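Local coordinates for GTP-binding protein (Sulfolobus solfataricus P2, PDB 2QTF), which hydrolyses GTP as a GTP-specific GTPase that associates with the 50S ribosomal subunit and may act in protein synthesis or ribosome biogenesis, at residues 86-91 against 239-244; 102-106 against 159-163; 223-228 against 348-353. Numbering follows the deposited sequence.

Interactions 1 and 2 lie close together, their centres about 18 Å apart and their nearest atoms about 5 Å apart, and draw on helices that follow each other, 86-97 and 101-121. Interaction 1 joins the N-terminal region to the G domain across 147 intervening residues, and both segments of interaction 2 fall within that interval, pairing two long helices of the middle region. Interaction 3 is internal to the G domain, at the edge of its mixed sheet, with its centre about 36 Å from that of interaction 1 and 35 Å from that of interaction 2. One contact thus ties N-terminal region and G domain together, while the other two each pack a single region.

Interaction 1: residues 86-91 against 239-244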
# COMPACT_ATOMS: atom_id res chain seq x y z
N LYS A 86 0.47 -0.79 -13.89
CA LYS A 86 0.26 -1.40 -12.56
C LYS A 86 1.58 -1.56 -11.79
O LYS A 86 1.60 -1.36 -10.57
CB LYS A 86 -0.30 -2.83 -12.70
CG LYS A 86 -0.46 -3.50 -11.31
CD LYS A 86 -1.17 -4.88 -11.56
CE LYS A 86 -1.18 -5.69 -10.26
NZ LYS A 86 -1.24 -7.25 -10.49
N ILE A 87 2.63 -1.86 -12.51
CA ILE A 87 3.98 -1.97 -11.93
C ILE A 87 4.47 -0.62 -11.40
O ILE A 87 4.90 -0.55 -10.29
CB ILE A 87 5.00 -2.65 -12.88
CG1 ILE A 87 4.51 -4.11 -13.08
CG2 ILE A 87 6.44 -2.49 -12.43
CD1 ILE A 87 5.48 -5.04 -13.37
N LEU A 88 4.45 0.40 -12.22
CA LEU A 88 4.93 1.72 -11.80
C LEU A 88 4.03 2.29 -10.68
O LEU A 88 4.53 2.98 -9.78
CB LEU A 88 4.98 2.66 -13.02
CG LEU A 88 6.09 2.37 -14.07
CD1 LEU A 88 6.08 3.53 -15.13
CD2 LEU A 88 7.45 2.20 -13.41
N LEU A 89 2.74 1.99 -10.68
CA LEU A 89 1.86 2.44 -9.60
C LEU A 89 2.29 1.82 -8.28
O LEU A 89 2.33 2.48 -7.21
CB LEU A 89 0.35 2.12 -9.92
CG LEU A 89 -0.67 2.32 -8.74
CD1 LEU A 89 -0.82 3.78 -8.45
CD2 LEU A 89 -2.11 1.68 -8.92
N LEU A 90 2.50 0.51 -8.27
CA LEU A 90 2.84 -0.12 -6.95
C LEU A 90 4.22 0.36 -6.54
O LEU A 90 4.46 0.52 -5.33
CB LEU A 90 2.89 -1.69 -7.06
CG LEU A 90 1.52 -2.29 -7.38
CD1 LEU A 90 1.51 -3.83 -7.75
CD2 LEU A 90 0.53 -2.00 -6.32
N LEU A 91 5.16 0.55 -7.51
CA LEU A 91 6.48 1.08 -7.12
C LEU A 91 6.34 2.51 -6.51
O LEU A 91 7.06 2.88 -5.55
CB LEU A 91 7.52 1.09 -8.31
CG LEU A 91 7.97 -0.37 -8.65
CD1 LEU A 91 8.64 -0.30 -10.02
CD2 LEU A 91 8.91 -0.82 -7.46
N GLY A 239 -1.49 -10.18 -5.11
CA GLY A 239 -1.11 -10.23 -6.56
C GLY A 239 0.13 -9.40 -6.90
O GLY A 239 0.16 -8.71 -7.94
N ILE A 240 1.17 -9.45 -6.08
CA ILE A 240 2.31 -8.52 -6.40
C ILE A 240 3.06 -9.09 -7.65
O ILE A 240 3.43 -10.26 -7.65
CB ILE A 240 3.25 -8.48 -5.26
CG1 ILE A 240 2.46 -7.90 -4.07
CG2 ILE A 240 4.46 -7.49 -5.54
CD1 ILE A 240 3.20 -8.08 -2.73
N PRO A 241 3.18 -8.28 -8.71
CA PRO A 241 3.98 -8.71 -9.84
C PRO A 241 5.37 -9.12 -9.42
O PRO A 241 6.02 -8.44 -8.63
CB PRO A 241 4.12 -7.43 -10.66
CG PRO A 241 2.86 -6.60 -10.32
CD PRO A 241 2.64 -6.91 -8.87
N PRO A 242 5.89 -10.24 -9.99
CA PRO A 242 7.18 -10.81 -9.57
C PRO A 242 8.33 -9.86 -9.64
O PRO A 242 9.23 -9.97 -8.87
CB PRO A 242 7.42 -11.97 -10.61
CG PRO A 242 6.52 -11.67 -11.72
CD PRO A 242 5.28 -10.97 -11.12
N GLN A 243 8.35 -8.96 -10.62
CA GLN A 243 9.44 -7.95 -10.82
C GLN A 243 9.65 -7.08 -9.58
O GLN A 243 10.75 -6.51 -9.43
CB GLN A 243 9.05 -6.83 -11.91
CG GLN A 243 8.85 -7.24 -13.33
CD GLN A 243 7.43 -7.70 -13.67
OE1 GLN A 243 6.73 -8.44 -12.90
NE2 GLN A 243 7.00 -7.32 -14.87
N ILE A 244 8.58 -6.87 -8.80
CA ILE A 244 8.68 -5.88 -7.68
C ILE A 244 8.57 -6.53 -6.31
O ILE A 244 8.38 -5.86 -5.32
CB ILE A 244 7.68 -4.66 -7.84
CG1 ILE A 244 6.21 -5.10 -7.80
CG2 ILE A 244 7.97 -4.01 -9.21
CD1 ILE A 244 5.18 -3.95 -7.89
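Ile244 lies across Ile87, Leu90 and Leu91 on one flank of helix 86-97: its CD1 is 3.3 Å from Leu90 CB, and its CG2 comes within 3.9 Å of Ile87 CG2 and 3.7 Å of Leu91 CG. Pro241 fills the next place, its CD 3.5 Å from Leu90 CD1 and its CB 3.9 Å from Ile87 CD1. Ile87, Leu90 and Leu91 follow the i, i+3, i+4 spacing of a helical face, packed here against a loop that turns at 242-243, where Ile244 N donates to Pro241 O at 3.0 Å. At the solvent side, the extended Lys86 side chain passes Pro241 and donates from NZ to Gly239 O at 3.3 Å. The contact joins the N-terminal region to the G domain. Ile244 is the N-cap of helix 245-253, whose Ala247 also touches Leu91, while Tyr114 of helix 101-121 packs on Ile87 and Leu19 of helix 13-22 on Leu90, around helix 86-97, which directly follows strand 82-84.

Interaction 2: residues 102-106 against 159-163; sequences EAKMQ and ELESI
Two helices of the HflX middle region pack here as an obliquely antiparallel pair, part of the long helical hairpin formed by helices 101-121 and 145-164. Both segments are regular alpha helix, and their axes approach to 10.7 Å with a signed crossing angle of -149°. The closest CA pair is Glu102 and Leu160, at 7.0 Å; the contact buries 315 Å² in total and contains no hydrogen bond between the segments. Glu102, with chi1 and chi2 both t, runs its aliphatic part beside Leu160, with Glu102 CG 4.1 Å from Leu160 CD2. Its OE1 comes to 3.9 Å from CG2 of Ile163, a poorly ordered side chain. Ala103 and Lys104 turn to the far side, where Ala103 meets Thr251 of helix 245-253 and Lys104 NZ bonds to Ala95 O. Met105, buried and pointing toward the partner helix with rotamers m, t and p, reaches between Glu159, Leu160 and Ile163: CB is 3.9 Å from Leu160 CD2 and SD 3.7 Å from Ile163 CD1, so it bridges one turn of that helix. Gln106 closes the segment; its CB points sideways, but chi1 and chi2 in m bring OE1 to 3.6 Å from Leu160 CD1, while its side chain also touches Asp246 and Val250 of helix 245-253. Leu160, itself m, t, thus lies against Glu102, Met105 and Gln106. Beyond it, the Met105 methyl CE ends 3.4 Å from Glu159 OE1.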
# COMPACT_ATOMS: atom_id res chain seq x y z
N GLU A 102 17.89 0.82 2.03
CA GLU A 102 17.82 -0.46 1.29
C GLU A 102 16.51 -0.54 0.46
O GLU A 102 16.57 -0.95 -0.66
CB GLU A 102 17.92 -1.64 2.31
CG GLU A 102 17.82 -3.08 1.69
CD GLU A 102 17.85 -4.20 2.81
OE1 GLU A 102 18.02 -3.87 3.99
OE2 GLU A 102 17.61 -5.40 2.55
N ALA A 103 15.37 -0.07 1.00
CA ALA A 103 14.12 -0.15 0.27
C ALA A 103 14.19 0.88 -0.86
O ALA A 103 13.82 0.59 -2.01
CB ALA A 103 12.96 0.19 1.21
N LYS A 104 14.71 2.07 -0.59
CA LYS A 104 14.81 3.05 -1.67
C LYS A 104 15.66 2.56 -2.87
O LYS A 104 15.37 2.91 -4.03
CB LYS A 104 15.40 4.36 -1.15
CG LYS A 104 14.42 5.07 -0.15
CD LYS A 104 13.08 5.39 -0.80
CE LYS A 104 12.55 6.79 -0.37
NZ LYS A 104 11.32 7.08 -1.25
N MET A 105 16.77 1.87 -2.57
CA MET A 105 17.59 1.26 -3.56
C MET A 105 16.85 0.15 -4.32
O MET A 105 17.03 0.03 -5.54
CB MET A 105 18.85 0.70 -2.85
CG MET A 105 19.88 1.88 -2.47
SD MET A 105 21.15 1.03 -1.42
CE MET A 105 21.95 0.34 -2.83
N GLN A 106 16.08 -0.70 -3.60
CA GLN A 106 15.38 -1.79 -4.35
C GLN A 106 14.33 -1.17 -5.27
O GLN A 106 14.01 -1.72 -6.33
CB GLN A 106 14.61 -2.72 -3.42
CG GLN A 106 15.54 -3.64 -2.61
CD GLN A 106 16.09 -4.84 -3.41
OE1 GLN A 106 16.83 -5.66 -2.85
NE2 GLN A 106 15.80 -4.92 -4.67
N GLU A 159 25.82 -2.66 -4.47
CA GLU A 159 25.59 -2.18 -3.13
C GLU A 159 24.53 -2.94 -2.37
O GLU A 159 24.69 -3.11 -1.15
CB GLU A 159 25.25 -0.72 -3.16
CG GLU A 159 26.08 -0.02 -4.22
CD GLU A 159 25.88 1.48 -4.23
OE1 GLU A 159 24.73 1.92 -3.96
OE2 GLU A 159 26.88 2.19 -4.50
N LEU A 160 23.48 -3.43 -3.04
CA LEU A 160 22.48 -4.21 -2.31
C LEU A 160 23.10 -5.51 -1.75
O LEU A 160 22.86 -5.88 -0.59
CB LEU A 160 21.24 -4.54 -3.14
CG LEU A 160 20.31 -3.30 -3.27
CD1 LEU A 160 19.32 -3.58 -4.44
CD2 LEU A 160 19.58 -3.03 -1.97
N GLU A 161 23.90 -6.18 -2.58
CA GLU A 161 24.49 -7.43 -2.16
C GLU A 161 25.42 -7.18 -0.97
O GLU A 161 25.50 -7.98 -0.06
CB GLU A 161 25.21 -8.12 -3.32
CG GLU A 161 25.36 -9.61 -3.08
CD GLU A 161 24.02 -10.33 -2.85
OE1 GLU A 161 22.89 -9.75 -3.16
OE2 GLU A 161 24.10 -11.49 -2.34
N SER A 162 26.06 -6.02 -0.96
CA SER A 162 26.96 -5.64 0.12
C SER A 162 26.25 -5.13 1.40
O SER A 162 26.82 -5.15 2.49
CB SER A 162 28.00 -4.65 -0.44
OG SER A 162 28.23 -3.60 0.47
N ILE A 163 25.01 -4.69 1.28
CA ILE A 163 24.19 -4.47 2.46
C ILE A 163 23.76 -5.80 3.07
O ILE A 163 23.72 -5.94 4.29
CB ILE A 163 22.93 -3.63 2.12
CG1 ILE A 163 23.32 -2.15 1.97
CG2 ILE A 163 21.83 -3.83 3.19
CD1 ILE A 163 22.53 -1.41 0.94

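Interaction 3: residues 223-228 against 348-353; sequences INNRKI and IYQLAT
A beta hairpin at the edge of the G-domain sheet is covered by the C-terminal helix 341-355, in the alpha/beta architecture of P-loop GTPases. Residues 223-226 form a type II' turn, Asn224 at phi/psi 53/-120 and Asn225 at -105/20, closed by Ile223 N to Arg226 O at 2.7 Å and Arg226 N to Ile223 O at 2.9 Å; strand 226-228 then crosses helix 348-353 at 97°, with axes 9.5 Å apart. The nearest CA pairs are Ile223-Tyr349 at 6.3 Å and Ile228-Ala352 at 7.1 Å. Ile348 sets CG2 3.5 Å from Ile223 CD1 and 4.1 Å from Ile228 CD1, while Ile182 of strand 181-185 also touches it. Tyr349, chi1 t and chi2 76°, lies along the turn: Asn224 ND2 sits over one ring face, 3.3 Å from CG, with Asn224 OD1 bonded to Arg345, and Arg226 (m, t, t) brings CD 3.6 Å from CE1. The phenol OH donates to Asn225 OD1 at 2.7 Å; a water accepting from Asn225 ND2 at 3.0 Å donates a weak hydrogen bond to Tyr349 OH at 3.4 Å. Gln350 points away from the hairpin and Leu351 is out of its reach; both touch Phe328. Ala352 places CB 3.7 Å from Ile228 CG1. At Thr353, chi1 m, CA lies over one face of the Arg226 guanidinium, and OG1 donates to Tyr349 O at 2.9 Å.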
# COMPACT_ATOMS: atom_id res chain seq x y z
N ILE A 223 -1.74 11.45 23.53
CA ILE A 223 -2.91 10.82 24.09
C ILE A 223 -2.72 10.91 25.60
O ILE A 223 -1.72 10.50 26.10
CB ILE A 223 -3.11 9.35 23.65
CG1 ILE A 223 -3.29 9.29 22.12
CG2 ILE A 223 -4.40 8.80 24.33
CD1 ILE A 223 -3.40 7.71 21.50
N ASN A 224 -3.65 11.58 26.30
CA ASN A 224 -3.42 11.92 27.70
C ASN A 224 -2.09 12.65 27.87
O ASN A 224 -1.89 13.64 27.23
CB ASN A 224 -3.55 10.67 28.59
CG ASN A 224 -4.94 10.03 28.46
OD1 ASN A 224 -5.96 10.77 28.30
ND2 ASN A 224 -4.99 8.67 28.33
N ASN A 225 -1.20 12.11 28.63
CA ASN A 225 0.09 12.75 28.85
C ASN A 225 1.21 12.06 28.07
O ASN A 225 2.35 12.19 28.44
CB ASN A 225 0.41 12.67 30.35
CG ASN A 225 0.42 11.23 30.87
OD1 ASN A 225 -0.19 10.32 30.29
ND2 ASN A 225 1.12 11.02 32.00
N ARG A 226 0.90 11.29 27.03
CA ARG A 226 1.96 10.57 26.31
C ARG A 226 1.96 10.95 24.88
O ARG A 226 0.88 11.18 24.29
CB ARG A 226 1.79 9.07 26.40
CG ARG A 226 2.13 8.58 27.76
CD ARG A 226 2.10 7.07 27.78
NE ARG A 226 2.01 6.64 29.17
CZ ARG A 226 3.06 6.34 29.92
NH1 ARG A 226 4.27 6.42 29.38
NH2 ARG A 226 2.89 5.96 31.17
N LYS A 227 3.15 11.00 24.30
CA LYS A 227 3.28 11.32 22.89
C LYS A 227 3.58 9.98 22.19
O LYS A 227 4.40 9.22 22.72
CB LYS A 227 4.39 12.39 22.78
CG LYS A 227 4.80 12.77 21.39
CD LYS A 227 5.73 14.07 21.35
CE LYS A 227 6.23 14.32 19.87
NZ LYS A 227 7.33 15.37 19.76
N ILE A 228 2.85 9.64 21.09
CA ILE A 228 2.98 8.35 20.37
C ILE A 228 3.19 8.63 18.91
O ILE A 228 2.50 9.49 18.36
CB ILE A 228 1.69 7.47 20.53
CG1 ILE A 228 1.51 7.17 22.03
CG2 ILE A 228 1.75 6.17 19.72
CD1 ILE A 228 0.13 7.43 22.60
N ILE A 348 -4.60 2.24 22.62
CA ILE A 348 -3.29 2.78 22.21
C ILE A 348 -2.52 3.43 23.34
O ILE A 348 -1.32 3.18 23.55
CB ILE A 348 -3.49 3.77 21.08
CG1 ILE A 348 -3.86 2.93 19.80
CG2 ILE A 348 -2.18 4.52 20.82
CD1 ILE A 348 -4.39 3.83 18.72
N TYR A 349 -3.23 4.23 24.15
CA TYR A 349 -2.61 4.71 25.40
C TYR A 349 -2.12 3.55 26.29
O TYR A 349 -1.02 3.57 26.86
CB TYR A 349 -3.62 5.62 26.23
CG TYR A 349 -2.92 6.20 27.45
CD1 TYR A 349 -2.01 7.28 27.30
CD2 TYR A 349 -3.17 5.70 28.70
CE1 TYR A 349 -1.35 7.83 28.41
CE2 TYR A 349 -2.53 6.24 29.85
CZ TYR A 349 -1.63 7.29 29.69
OH TYR A 349 -1.00 7.80 30.79
N GLN A 350 -2.92 2.54 26.48
CA GLN A 350 -2.50 1.49 27.40
C GLN A 350 -1.30 0.74 26.81
O GLN A 350 -0.42 0.29 27.52
CB GLN A 350 -3.60 0.46 27.59
CG GLN A 350 -4.88 0.85 28.42
CD GLN A 350 -6.09 -0.12 28.12
OE1 GLN A 350 -5.89 -1.35 27.93
NE2 GLN A 350 -7.32 0.45 28.06
N LEU A 351 -1.29 0.58 25.49
CA LEU A 351 -0.12 -0.10 24.83
C LEU A 351 1.11 0.77 25.03
O LEU A 351 2.18 0.28 25.36
CB LEU A 351 -0.45 -0.25 23.32
CG LEU A 351 0.61 -0.82 22.35
CD1 LEU A 351 1.20 -2.13 22.89
CD2 LEU A 351 -0.26 -1.05 21.01
N ALA A 352 0.95 2.06 24.86
CA ALA A 352 2.06 3.04 24.94
C ALA A 352 2.65 3.06 26.38
O ALA A 352 3.88 3.04 26.59
CB ALA A 352 1.65 4.43 24.46
N THR A 353 1.75 2.95 27.35
CA THR A 353 2.11 2.77 28.77
C THR A 353 2.81 1.43 28.99
O THR A 353 3.89 1.41 29.59
CB THR A 353 0.82 2.83 29.67
OG1 THR A 353 0.19 4.10 29.43
CG2 THR A 353 1.22 2.74 31.13
O HOH W 1 1.03 8.46 33.50